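Local atomic coordinates of ribonuclease VapC2 (Rickettsia felis, PDB entry 3ZVK), a protein that acts as a magnesium-dependent ribonuclease that cleaves single-stranded RNA, the toxic half of a type II toxin-antitoxin pair held in check by its VapB partner. Residues 7-12 against 114-119; 32-37 against 66-71; 43-48 against 56-61; 75-80 against 103-108; 110-115 against 126-131. The protein carries 1 engineered substitution. All coordinates share one frame; numbering follows the deposited sequence.

Interaction 1: residues 7-12 against 114-119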
# COMPACT_ATOMS: atom_id res chain seq x y z
N THR A 7 -14.51 10.83 28.14
CA THR A 7 -14.03 9.71 28.96
C THR A 7 -14.92 9.48 30.19
O THR A 7 -15.30 8.34 30.45
CB THR A 7 -12.54 9.91 29.31
OG1 THR A 7 -11.82 10.13 28.09
CG2 THR A 7 -11.93 8.70 30.05
N ASN A 8 -15.24 10.56 30.93
CA ASN A 8 -16.07 10.53 32.13
C ASN A 8 -17.44 9.94 31.88
O ASN A 8 -17.87 9.12 32.68
CB ASN A 8 -16.21 11.93 32.76
CG ASN A 8 -14.98 12.61 33.30
OD1 ASN A 8 -15.06 13.78 33.67
ND2 ASN A 8 -13.85 11.94 33.49
N ILE A 9 -18.10 10.29 30.75
CA ILE A 9 -19.40 9.74 30.35
C ILE A 9 -19.26 8.25 30.17
O ILE A 9 -20.10 7.51 30.69
CB ILE A 9 -19.96 10.45 29.07
CG1 ILE A 9 -20.63 11.80 29.43
CG2 ILE A 9 -20.93 9.57 28.29
CD1 ILE A 9 -22.00 11.77 30.22
N CYS A 10 -18.18 7.81 29.45
CA CYS A 10 -17.91 6.41 29.13
C CYS A 10 -17.65 5.56 30.37
O CYS A 10 -18.27 4.50 30.48
CB CYS A 10 -16.81 6.29 28.09
SG CYS A 10 -17.28 6.84 26.44
N VAL A 11 -16.76 6.04 31.29
CA VAL A 11 -16.41 5.40 32.56
C VAL A 11 -17.67 5.24 33.47
O VAL A 11 -17.91 4.15 33.98
CB VAL A 11 -15.23 6.10 33.28
CG1 VAL A 11 -15.00 5.51 34.69
CG2 VAL A 11 -13.94 5.97 32.47
N TYR A 12 -18.49 6.30 33.60
CA TYR A 12 -19.74 6.27 34.37
C TYR A 12 -20.76 5.32 33.79
O TYR A 12 -21.43 4.64 34.54
CB TYR A 12 -20.34 7.68 34.56
CG TYR A 12 -21.28 7.78 35.73
CD1 TYR A 12 -20.79 7.90 37.04
CD2 TYR A 12 -22.66 7.77 35.55
CE1 TYR A 12 -21.65 8.00 38.13
CE2 TYR A 12 -23.53 7.83 36.64
CZ TYR A 12 -23.02 7.93 37.93
OH TYR A 12 -23.87 8.00 39.00
N VAL A 114 -20.06 15.26 24.80
CA VAL A 114 -20.88 14.86 25.92
C VAL A 114 -20.06 14.70 27.18
O VAL A 114 -19.10 13.93 27.20
CB VAL A 114 -21.76 13.64 25.62
CG1 VAL A 114 -22.75 13.39 26.75
CG2 VAL A 114 -22.49 13.79 24.28
N THR A 115 -20.46 15.42 28.23
CA THR A 115 -19.80 15.48 29.51
C THR A 115 -20.67 15.07 30.70
O THR A 115 -21.88 14.97 30.55
CB THR A 115 -19.05 16.81 29.65
OG1 THR A 115 -18.13 16.69 30.74
CG2 THR A 115 -19.99 18.01 29.83
N ASN A 116 -20.02 14.82 31.86
CA ASN A 116 -20.48 14.36 33.18
C ASN A 116 -20.47 15.50 34.24
O ASN A 116 -21.09 15.36 35.30
CB ASN A 116 -19.43 13.30 33.69
CG ASN A 116 -19.97 11.95 34.02
OD1 ASN A 116 -20.84 11.42 33.34
ND2 ASN A 116 -19.42 11.30 35.00
N ASN A 117 -19.63 16.54 34.01
CA ASN A 117 -19.37 17.66 34.92
C ASN A 117 -18.78 18.89 34.22
O ASN A 117 -18.30 18.81 33.08
CB ASN A 117 -18.43 17.21 36.08
CG ASN A 117 -17.23 16.40 35.66
OD1 ASN A 117 -16.41 16.82 34.83
ND2 ASN A 117 -17.10 15.21 36.22
N ILE A 118 -18.77 20.02 34.94
CA ILE A 118 -18.25 21.31 34.49
C ILE A 118 -16.71 21.39 34.49
O ILE A 118 -16.13 22.20 33.76
CB ILE A 118 -18.92 22.50 35.24
CG1 ILE A 118 -18.78 22.37 36.78
CG2 ILE A 118 -20.38 22.63 34.82
CD1 ILE A 118 -18.71 23.73 37.56
N LYS A 119 -16.05 20.53 35.29
CA LYS A 119 -14.59 20.52 35.38
C LYS A 119 -13.91 19.90 34.15
O LYS A 119 -12.94 20.48 33.66
CB LYS A 119 -14.09 19.89 36.69
O HOH W 1 -17.46 12.92 29.42

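Interaction 2: residues 32-37 against 66-71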
# COMPACT_ATOMS: atom_id res chain seq x y z
N ASN A 32 -29.00 10.59 14.92
CA ASN A 32 -27.62 11.07 15.02
C ASN A 32 -26.65 9.93 15.14
O ASN A 32 -27.06 8.80 15.35
CB ASN A 32 -27.47 12.02 16.24
CG ASN A 32 -28.53 13.08 16.31
OD1 ASN A 32 -28.50 14.07 15.60
ND2 ASN A 32 -29.53 12.84 17.11
N THR A 33 -25.35 10.22 15.01
CA THR A 33 -24.26 9.26 15.15
C THR A 33 -23.61 9.41 16.52
O THR A 33 -23.16 10.50 16.88
CB THR A 33 -23.20 9.49 14.05
OG1 THR A 33 -23.81 9.35 12.76
CG2 THR A 33 -22.03 8.53 14.15
N ILE A 34 -23.57 8.29 17.27
CA ILE A 34 -22.89 8.22 18.55
C ILE A 34 -21.50 7.70 18.31
O ILE A 34 -21.34 6.63 17.72
CB ILE A 34 -23.68 7.42 19.61
CG1 ILE A 34 -25.04 8.18 19.90
CG2 ILE A 34 -22.82 7.31 20.91
CD1 ILE A 34 -26.06 7.35 20.42
N ALA A 35 -20.49 8.48 18.75
CA ALA A 35 -19.08 8.12 18.58
C ALA A 35 -18.19 8.40 19.78
O ALA A 35 -18.61 9.05 20.74
CB ALA A 35 -18.53 8.83 17.35
N ILE A 36 -16.95 7.89 19.73
CA ILE A 36 -15.86 8.18 20.68
C ILE A 36 -14.60 8.38 19.89
O ILE A 36 -14.41 7.77 18.84
CB ILE A 36 -15.63 7.21 21.89
CG1 ILE A 36 -15.25 5.78 21.45
CG2 ILE A 36 -16.76 7.27 22.93
CD1 ILE A 36 -14.49 4.98 22.51
N SER A 37 -13.74 9.23 20.39
CA SER A 37 -12.43 9.48 19.81
C SER A 37 -11.58 8.26 20.14
O SER A 37 -11.78 7.65 21.18
CB SER A 37 -11.81 10.70 20.50
OG SER A 37 -10.54 10.99 19.94
N SER A 66 -19.97 -1.77 21.01
CA SER A 66 -20.79 -2.39 19.98
C SER A 66 -21.75 -1.47 19.21
O SER A 66 -21.95 -1.72 18.02
CB SER A 66 -21.51 -3.63 20.50
OG SER A 66 -22.51 -3.30 21.43
N ARG A 67 -22.33 -0.42 19.86
CA ARG A 67 -23.26 0.48 19.14
C ARG A 67 -22.69 1.90 18.90
O ARG A 67 -23.41 2.78 18.43
CB ARG A 67 -24.66 0.47 19.75
CG ARG A 67 -25.22 -0.94 19.90
CD ARG A 67 -26.71 -1.00 20.24
NE ARG A 67 -27.58 -0.46 19.19
CZ ARG A 67 -27.86 -1.07 18.05
NH1 ARG A 67 -27.34 -2.26 17.78
NH2 ARG A 67 -28.65 -0.50 17.16
N LEU A 68 -21.36 2.04 19.09
CA LEU A 68 -20.53 3.25 18.96
C LEU A 68 -19.67 3.20 17.69
O LEU A 68 -19.32 2.14 17.27
CB LEU A 68 -19.49 3.30 20.17
CG LEU A 68 -19.63 4.42 21.20
CD1 LEU A 68 -20.98 4.90 21.24
CD2 LEU A 68 -19.34 3.96 22.57
N GLU A 69 -19.27 4.36 17.16
CA GLU A 69 -18.31 4.48 16.08
C GLU A 69 -17.02 5.00 16.74
O GLU A 69 -17.06 5.98 17.48
CB GLU A 69 -18.81 5.49 15.04
CG GLU A 69 -17.93 5.59 13.80
CD GLU A 69 -18.50 6.43 12.66
OE1 GLU A 69 -19.71 6.32 12.38
OE2 GLU A 69 -17.72 7.19 12.04
N ILE A 70 -15.89 4.32 16.53
CA ILE A 70 -14.58 4.77 17.06
C ILE A 70 -13.92 5.62 15.96
O ILE A 70 -13.68 5.12 14.86
CB ILE A 70 -13.69 3.59 17.55
CG1 ILE A 70 -14.49 2.69 18.53
CG2 ILE A 70 -12.40 4.13 18.21
CD1 ILE A 70 -14.10 1.27 18.45
N ILE A 71 -13.74 6.91 16.23
CA ILE A 71 -13.18 7.84 15.24
C ILE A 71 -11.71 8.05 15.53
O ILE A 71 -11.36 8.45 16.64
CB ILE A 71 -13.98 9.18 15.12
CG1 ILE A 71 -15.49 8.92 14.85
CG2 ILE A 71 -13.36 10.11 14.05
CD1 ILE A 71 -16.37 10.17 14.85

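Interaction 3: residues 43-48 against 56-61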
# COMPACT_ATOMS: atom_id res chain seq x y z
N GLU A 43 -7.78 5.87 26.77
CA GLU A 43 -8.03 6.02 28.20
C GLU A 43 -8.81 4.83 28.77
O GLU A 43 -8.46 4.32 29.83
CB GLU A 43 -8.75 7.34 28.50
CG GLU A 43 -7.95 8.60 28.20
CD GLU A 43 -6.80 8.95 29.13
OE1 GLU A 43 -6.88 8.64 30.34
OE2 GLU A 43 -5.80 9.51 28.63
N LEU A 44 -9.83 4.36 28.06
CA LEU A 44 -10.66 3.22 28.48
C LEU A 44 -9.85 1.91 28.48
O LEU A 44 -9.95 1.11 29.41
CB LEU A 44 -11.94 3.12 27.62
CG LEU A 44 -12.93 4.30 27.69
CD1 LEU A 44 -14.02 4.11 26.67
CD2 LEU A 44 -13.50 4.53 29.14
N GLN A 45 -9.00 1.71 27.46
CA GLN A 45 -8.09 0.56 27.40
C GLN A 45 -7.06 0.58 28.56
O GLN A 45 -6.75 -0.47 29.13
CB GLN A 45 -7.41 0.45 26.03
CG GLN A 45 -8.30 -0.18 24.93
CD GLN A 45 -8.70 -1.63 25.19
OE1 GLN A 45 -9.70 -2.09 24.71
NE2 GLN A 45 -7.96 -2.37 26.00
N TYR A 46 -6.60 1.76 28.95
CA TYR A 46 -5.74 1.92 30.12
C TYR A 46 -6.50 1.53 31.42
O TYR A 46 -5.92 0.89 32.29
CB TYR A 46 -5.17 3.36 30.22
CG TYR A 46 -4.70 3.78 31.59
CD1 TYR A 46 -3.57 3.20 32.17
CD2 TYR A 46 -5.37 4.78 32.30
CE1 TYR A 46 -3.12 3.60 33.43
CE2 TYR A 46 -4.91 5.21 33.55
CZ TYR A 46 -3.77 4.63 34.10
OH TYR A 46 -3.30 5.06 35.33
N GLY A 47 -7.78 1.89 31.50
CA GLY A 47 -8.65 1.53 32.61
C GLY A 47 -8.74 0.03 32.79
O GLY A 47 -8.65 -0.47 33.90
N VAL A 48 -8.86 -0.69 31.68
CA VAL A 48 -8.94 -2.16 31.63
C VAL A 48 -7.63 -2.80 32.08
O VAL A 48 -7.63 -3.65 32.97
CB VAL A 48 -9.39 -2.66 30.20
CG1 VAL A 48 -9.26 -4.18 30.07
CG2 VAL A 48 -10.83 -2.20 29.88
N GLN A 56 -13.30 -9.21 32.63
CA GLN A 56 -14.64 -8.65 32.82
C GLN A 56 -14.71 -7.23 32.31
O GLN A 56 -15.67 -6.86 31.64
CB GLN A 56 -15.03 -8.64 34.31
CG GLN A 56 -15.61 -9.91 34.83
CD GLN A 56 -16.12 -9.71 36.24
OE1 GLN A 56 -16.57 -8.62 36.65
NE2 GLN A 56 -16.00 -10.76 37.04
N ASN A 57 -13.70 -6.41 32.64
CA ASN A 57 -13.68 -5.02 32.23
C ASN A 57 -13.54 -4.86 30.74
O ASN A 57 -14.23 -4.00 30.18
CB ASN A 57 -12.65 -4.23 33.02
CG ASN A 57 -13.12 -3.91 34.43
OD1 ASN A 57 -14.33 -3.64 34.68
ND2 ASN A 57 -12.19 -3.91 35.37
N GLN A 58 -12.75 -5.76 30.10
CA GLN A 58 -12.60 -5.75 28.65
C GLN A 58 -13.95 -6.10 28.00
O GLN A 58 -14.38 -5.40 27.10
CB GLN A 58 -11.50 -6.71 28.19
CG GLN A 58 -11.13 -6.57 26.72
CD GLN A 58 -10.62 -5.21 26.32
OE1 GLN A 58 -9.55 -4.79 26.70
NE2 GLN A 58 -11.31 -4.53 25.43
N SER A 59 -14.63 -7.15 28.52
CA SER A 59 -15.93 -7.61 28.09
C SER A 59 -16.95 -6.49 28.13
O SER A 59 -17.64 -6.28 27.13
CB SER A 59 -16.42 -8.77 28.95
OG SER A 59 -15.60 -9.91 28.76
N LYS A 60 -17.04 -5.75 29.25
CA LYS A 60 -17.95 -4.63 29.45
C LYS A 60 -17.65 -3.51 28.47
O LYS A 60 -18.57 -2.97 27.87
CB LYS A 60 -17.86 -4.10 30.90
CG LYS A 60 -18.59 -4.91 31.94
CD LYS A 60 -18.27 -4.37 33.33
CE LYS A 60 -19.29 -3.36 33.79
NZ LYS A 60 -18.95 -2.78 35.10
N LEU A 61 -16.36 -3.17 28.28
CA LEU A 61 -15.92 -2.17 27.31
C LEU A 61 -16.31 -2.61 25.88
O LEU A 61 -16.86 -1.79 25.15
CB LEU A 61 -14.39 -1.93 27.45
CG LEU A 61 -13.71 -1.00 26.40
CD1 LEU A 61 -14.40 0.36 26.33
CD2 LEU A 61 -12.22 -0.88 26.65

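Interaction 4: residues 75-80 against 103-108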
# COMPACT_ATOMS: atom_id res chain seq x y z
N ALA A 75 -5.26 14.06 11.11
CA ALA A 75 -4.49 15.27 10.81
C ALA A 75 -5.35 16.54 10.83
O ALA A 75 -4.84 17.59 11.23
CB ALA A 75 -3.79 15.12 9.48
N LYS A 76 -6.64 16.46 10.47
CA LYS A 76 -7.54 17.62 10.49
C LYS A 76 -7.75 18.18 11.90
O LYS A 76 -7.95 19.39 12.02
CB LYS A 76 -8.86 17.37 9.74
CG LYS A 76 -9.81 16.36 10.38
CD LYS A 76 -11.25 16.63 9.99
CE LYS A 76 -12.15 15.51 10.41
NZ LYS A 76 -13.55 15.72 9.97
N CYS A 77 -7.62 17.34 12.96
CA CYS A 77 -7.78 17.75 14.36
C CYS A 77 -6.62 18.55 14.90
O CYS A 77 -6.80 19.33 15.83
CB CYS A 77 -8.06 16.56 15.26
SG CYS A 77 -9.29 15.41 14.61
N THR A 78 -5.42 18.29 14.36
CA THR A 78 -4.15 18.89 14.78
C THR A 78 -4.14 20.44 14.80
O THR A 78 -3.60 21.02 15.76
CB THR A 78 -2.99 18.26 14.01
OG1 THR A 78 -3.02 18.70 12.65
CG2 THR A 78 -3.00 16.75 14.08
N PHE A 79 -4.72 21.11 13.76
CA PHE A 79 -4.76 22.57 13.70
C PHE A 79 -5.59 23.16 14.85
O PHE A 79 -5.16 24.13 15.48
CB PHE A 79 -5.28 23.08 12.33
CG PHE A 79 -5.57 24.57 12.33
CD1 PHE A 79 -4.55 25.50 12.23
CD2 PHE A 79 -6.88 25.03 12.48
CE1 PHE A 79 -4.82 26.87 12.27
CE2 PHE A 79 -7.15 26.40 12.51
CZ PHE A 79 -6.12 27.32 12.40
N TYR A 80 -6.74 22.53 15.15
CA TYR A 80 -7.65 22.93 16.22
C TYR A 80 -7.03 22.75 17.57
O TYR A 80 -7.16 23.64 18.41
CB TYR A 80 -9.00 22.20 16.10
CG TYR A 80 -9.67 22.48 14.78
CD1 TYR A 80 -10.32 23.69 14.54
CD2 TYR A 80 -9.58 21.57 13.72
CE1 TYR A 80 -10.92 23.96 13.31
CE2 TYR A 80 -10.17 21.84 12.48
CZ TYR A 80 -10.83 23.03 12.28
OH TYR A 80 -11.44 23.29 11.08
N ALA A 103 -11.25 17.28 23.07
CA ALA A 103 -11.99 18.52 22.77
C ALA A 103 -11.70 18.99 21.35
O ALA A 103 -12.64 19.30 20.61
CB ALA A 103 -11.65 19.61 23.78
N SER A 104 -10.41 18.96 20.95
CA SER A 104 -9.91 19.32 19.61
C SER A 104 -10.60 18.49 18.54
O SER A 104 -10.93 18.99 17.48
CB SER A 104 -8.41 19.04 19.51
OG SER A 104 -7.71 19.86 20.43
N HIS A 105 -10.75 17.18 18.83
CA HIS A 105 -11.36 16.16 17.99
C HIS A 105 -12.83 16.46 17.76
O HIS A 105 -13.26 16.44 16.60
CB HIS A 105 -11.13 14.75 18.56
CG HIS A 105 -11.25 13.66 17.54
ND1 HIS A 105 -10.98 12.35 17.85
CD2 HIS A 105 -11.63 13.72 16.24
CE1 HIS A 105 -11.18 11.66 16.74
NE2 HIS A 105 -11.55 12.45 15.75
N ALA A 106 -13.61 16.80 18.82
CA ALA A 106 -15.02 17.18 18.69
C ALA A 106 -15.13 18.46 17.85
O ALA A 106 -15.97 18.52 16.95
CB ALA A 106 -15.66 17.37 20.06
N ILE A 107 -14.25 19.46 18.08
CA ILE A 107 -14.23 20.71 17.33
C ILE A 107 -13.99 20.41 15.85
O ILE A 107 -14.75 20.89 15.00
CB ILE A 107 -13.23 21.76 17.92
CG1 ILE A 107 -13.66 22.26 19.30
CG2 ILE A 107 -13.06 22.97 16.99
CD1 ILE A 107 -12.56 22.88 20.18
N ALA A 108 -12.96 19.60 15.54
CA ALA A 108 -12.60 19.22 14.17
C ALA A 108 -13.69 18.43 13.42
O ALA A 108 -13.78 18.55 12.20
CB ALA A 108 -11.32 18.44 14.17

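Interaction 5: residues 110-115 against 126-131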
# COMPACT_ATOMS: atom_id res chain seq x y z
N ASN A 110 -16.94 18.84 14.19
CA ASN A 110 -18.12 19.70 14.38
C ASN A 110 -19.20 18.94 15.15
O ASN A 110 -20.36 18.93 14.79
CB ASN A 110 -18.62 20.31 13.07
CG ASN A 110 -19.14 21.70 13.31
OD1 ASN A 110 -20.22 21.90 13.89
ND2 ASN A 110 -18.32 22.68 12.97
N ALA A 111 -18.77 18.26 16.20
CA ALA A 111 -19.57 17.39 17.04
C ALA A 111 -19.93 18.02 18.38
O ALA A 111 -19.24 18.93 18.85
CB ALA A 111 -18.79 16.09 17.27
N THR A 112 -20.96 17.48 19.03
CA THR A 112 -21.36 17.86 20.38
C THR A 112 -20.57 16.93 21.30
O THR A 112 -20.63 15.69 21.14
CB THR A 112 -22.86 17.69 20.58
OG1 THR A 112 -23.57 18.57 19.72
CG2 THR A 112 -23.27 17.95 22.01
N LEU A 113 -19.81 17.52 22.23
CA LEU A 113 -19.04 16.73 23.18
C LEU A 113 -19.87 16.52 24.43
O LEU A 113 -20.34 17.49 25.03
CB LEU A 113 -17.69 17.37 23.50
CG LEU A 113 -16.73 16.59 24.41
CD1 LEU A 113 -16.35 15.22 23.84
CD2 LEU A 113 -15.48 17.38 24.59
N VAL A 114 -20.06 15.26 24.80
CA VAL A 114 -20.88 14.86 25.92
C VAL A 114 -20.06 14.70 27.18
O VAL A 114 -19.10 13.93 27.20
CB VAL A 114 -21.76 13.64 25.62
CG1 VAL A 114 -22.75 13.39 26.75
CG2 VAL A 114 -22.49 13.79 24.28
N THR A 115 -20.46 15.42 28.23
CA THR A 115 -19.80 15.48 29.51
C THR A 115 -20.67 15.07 30.70
O THR A 115 -21.88 14.97 30.55
CB THR A 115 -19.05 16.81 29.65
OG1 THR A 115 -18.13 16.69 30.74
CG2 THR A 115 -19.99 18.01 29.83
N ASN A 126 -15.31 27.64 20.92
CA ASN A 126 -15.78 26.94 19.71
C ASN A 126 -16.23 25.48 19.93
O ASN A 126 -16.45 24.75 18.96
CB ASN A 126 -14.77 27.05 18.53
CG ASN A 126 -13.99 28.35 18.43
OD1 ASN A 126 -14.54 29.46 18.33
ND2 ASN A 126 -12.68 28.20 18.41
N LEU A 127 -16.40 25.06 21.20
CA LEU A 127 -16.82 23.71 21.53
C LEU A 127 -18.27 23.61 21.96
O LEU A 127 -18.68 24.27 22.91
CB LEU A 127 -15.86 23.09 22.58
CG LEU A 127 -16.12 21.65 23.02
CD1 LEU A 127 -15.53 20.66 22.07
CD2 LEU A 127 -15.51 21.37 24.33
N ILE A 128 -19.05 22.79 21.25
CA ILE A 128 -20.45 22.50 21.59
C ILE A 128 -20.42 21.36 22.64
O ILE A 128 -19.80 20.31 22.43
CB ILE A 128 -21.35 22.14 20.37
CG1 ILE A 128 -20.98 22.95 19.09
CG2 ILE A 128 -22.83 22.29 20.76
CD1 ILE A 128 -21.18 22.17 17.69
N LEU A 129 -21.06 21.61 23.78
CA LEU A 129 -21.11 20.69 24.92
C LEU A 129 -22.53 20.36 25.32
O LEU A 129 -23.45 21.15 25.09
CB LEU A 129 -20.40 21.31 26.14
CG LEU A 129 -19.40 20.45 26.96
CD1 LEU A 129 -18.13 20.09 26.18
CD2 LEU A 129 -18.98 21.20 28.22
N GLU A 130 -22.70 19.18 25.93
CA GLU A 130 -23.96 18.68 26.45
C GLU A 130 -23.60 17.88 27.69
O GLU A 130 -22.76 16.99 27.64
CB GLU A 130 -24.74 17.85 25.42
CG GLU A 130 -26.18 17.63 25.81
CD GLU A 130 -27.05 16.99 24.75
OE1 GLU A 130 -27.50 17.69 23.81
OE2 GLU A 130 -27.38 15.80 24.94
N ASN A 131 -24.15 18.28 28.82
CA ASN A 131 -23.91 17.68 30.12
C ASN A 131 -25.03 16.72 30.50
O ASN A 131 -26.21 17.13 30.53
CB ASN A 131 -23.77 18.79 31.19
CG ASN A 131 -23.15 18.34 32.50
OD1 ASN A 131 -23.69 17.49 33.22
ND2 ASN A 131 -22.06 19.00 32.88

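Interaction 1: residues 7-12 against 114-119
Ile9 carries the apolar part of the contact between the start of helix 7-16 and the end of strand 112-115. Its CG1, anti to the carbonyl carbon (chi1 -80°), lies 3.8 Å from Val114 CG1. CD1 of Ile9 rests 3.2 Å from Thr115 O and beside Asn116 OD1. A long branched side chain suits this place, covering several backbone groups at once. The polar link is a water, which accepts from Ile9 N at 3.0 Å and donates to Val114 O at 2.9 Å, joining a helix N-H to a strand carbonyl. The asparagines add van der Waals contacts: Asn8 CB sits 3.6 Å from Asn116 CB, while ND2 of Asn116 lies 3.8 Å from Tyr12 CB. The amide oxygens have their bonds outside the two segments, Asn116 OD1 with Tyr21 OH and Asn117 OD1 with Glu120 N. Ile9 is also about 5 Å, side chain to side chain, from Gly6, an engineered residue at a position predicted to bind magnesium. The contact ties the first helix of the PIN domain to the C-terminal end of a sheet strand. Thr7, Cys10 and Val11 pack against helix 38-50, while Val114 leans on strand 2-5 and Thr115 on strand 128-131.

Interaction 2: residues 32-37 against 66-71
Ile34, Ile36, Glu69 and Ile71 join their backbones as neighbouring parallel strands. Glu69 N donates to Ile34 O, Ile36 N to Glu69 O at 3.0 Å, and Ile71 N to Ile36 O at 2.8 Å, the last almost straight at 175°. On the face that carries Ala35, Glu69 and Ile71, the methyl of Ala35 meets Ile71 CD1 at 3.6 Å. Ile71 has CG1 anti to its carbonyl carbon (chi1 -54°), which turns that branch toward Ala35, and a residue as small as alanine leaves room for it. Nearby, Thr33 CG2 touches Glu69 OE1 at 3.7 Å. On the face of Ile36 and Ile70 the packing is looser: Ile36 CG1 is 4.3 Å from Ile70 CG1. Ile36 CG2 is 4.2 Å from Leu68 CD2. Beta-branched residues fit such extended strands well.

The two strands belong to the parallel sheet of the PIN domain, in which 69-71 is the outermost strand on its side within the chain; helices 38-50 and 54-65 make the crossover between them. Ser37 ends its strand as the N-cap of helix 38-50: its OG, anti to the backbone N, caps Ile39 N and also bonds His105 ND1. Further out, strand 2-5 bonds the other edge of strand 33-37 through Tyr3 and Leu5, Leu41 of helix 38-50 covers Ile36 and Ile70, and His105 and Glu109 of helix 97-109 lie on Ile71. Trp46 of a VapB antitoxin chain packs on Ile34 and Leu68.

Interaction 3: residues 43-48 against 56-61
Gln45 and Gln58 pair their amides across a buried, roughly antiparallel packing of helices 38-50 and 54-65, the two helices that lead from strand 33-37 to strand 69-71. The segment axes approach to 9.6 Å with 153° between their directions. Leu61 packs between the helices: its CD1 lies 3.8 Å from Leu44 CD1, and its CD2 lies 3.8 Å from Val48 CG2, so one forked leucine touches two residues a helical turn apart. The other methyl of Val48, CG1, rests 3.4 Å from Gln58 OE1, while CG2 also faces the Asn57 backbone. Beside this apolar strip the glutamines meet with their planes only 8° apart. Each NE2 donates to the other's OE1 along an in-plane lone pair: Gln58 NE2 to Gln45 OE1 is 3.0 Å, and Gln45 NE2 to Gln58 OE1 matches it at 3.0 Å. Both chains bend at chi2 to bring the amides together. Phe77 of a VapB antitoxin chain packs on Leu44, Val48 and Asn57, and Leu33 of another antitoxin chain on both glutamines. The further bond of Gln58 NE2 to Asp62 OD1 favours this orientation of the pair, and the two-bond ring limits the rotation of both buried groups.

Interaction 4: residues 75-80 against 103-108
Ala75 O is gripped twice, by Thr78 N and by Thr78 OG1, which steadies the early part of helix 75-90 where Cys77 and Tyr80 meet Ala108. Thr78 OG1 to Ala75 O measures 2.6 Å. Alanine is small enough for the helices to come close, with segment axes 8.2 Å apart and 110° between their directions. Ala108 CB lies 3.6 Å from Cys77 CA and 3.7 Å from Cys77 SG. The sulfur also meets His105 obliquely: SG is 4.0 Å from the ring centroid, 44° off the normal, and CD2 is the ring atom it approaches most. Tyr80 meets two residues obliquely, CD1 3.7 Å from Ile107 CG2 and CD2 3.6 Å from Ala108 CB; Phe79 CD2 lies over the centre of one ring face, Ala108 N above the other, toward its rim. A large ring suits this partly exposed border, since its carbons reach both Ile107 and Ala108. Lys76 stretches an extended chain past Ala108 O, with its NZ salt-bridged to Glu109 OE1. The imidazole of His105 is held by Ser37 OG at ND1 and stands edge-to-face with Phe73. Ala75 and Thr78 pack against Leu41 of the second subunit. The crossing joins the two helices between strands 69-71 and 112-115, part of the helical layer that flanks the parallel sheet in the alpha/beta PIN fold.

Interaction 5: residues 110-115 against 126-131
Leu113 and Glu130 carry the backbone pairing of two parallel strands, with Leu113 N donating to Ile128 O at 2.8 Å, Glu130 N to Leu113 O and Thr115 N to Glu130 O. This is the other border of the PIN-domain sheet, where strand 128-131 is outermost within the chain and strand 112-115 bonds onward to strand 2-5. On the face of Leu113, Leu129 and Thr115 the side chains are mostly apolar. Leu113 and Leu129 lie side by side and point the same way, Leu113 CB 3.8 Å from Leu129 CD1, and Leu127 brings its CD2 to 4.0 Å from Leu113 CD2. Ala106 of helix 97-109 lies against Leu113 and Leu127, so leucines suit this side, which helix 97-109 covers in part. On the opposite face Thr112 CG2 touches Glu130 CB at 3.7 Å, and the extended Glu130 chain carries OE2 to Trp132 NE1. Before the strand, Asn110 takes a positive phi (57°) in the Schellman motif that ends helix 97-109. Thr115 turns OG1 anti to the backbone N (chi1 -165°), toward its bond with Glu120, and its CG2 is left 3.7 Å from Leu129 CD2 and 3.8 Å from Asn131 ND2.

Interactions 2 and 5 are backbone-bonded strand pairs at the two borders of one parallel sheet, while interactions 3 and 4 are side-chain packings between helices, on opposite sides of the chain's centre. Interaction 1 lies nearest that centre and shares Val114 and Thr115 with interaction 5. It reaches interactions 2 and 3 through helix 7-16, where Cys10 meets Ile36 and Leu44. Interaction 3 is wholly buried and relies on paired amides beside leucines; interaction 4, partly exposed, uses sulfur, aromatic and methyl contacts, and it joins interaction 2 through Ser37 and His105. Interactions 3 and 4 both touch the second subunit, whereas interaction 5 meets no other chain of the assembly.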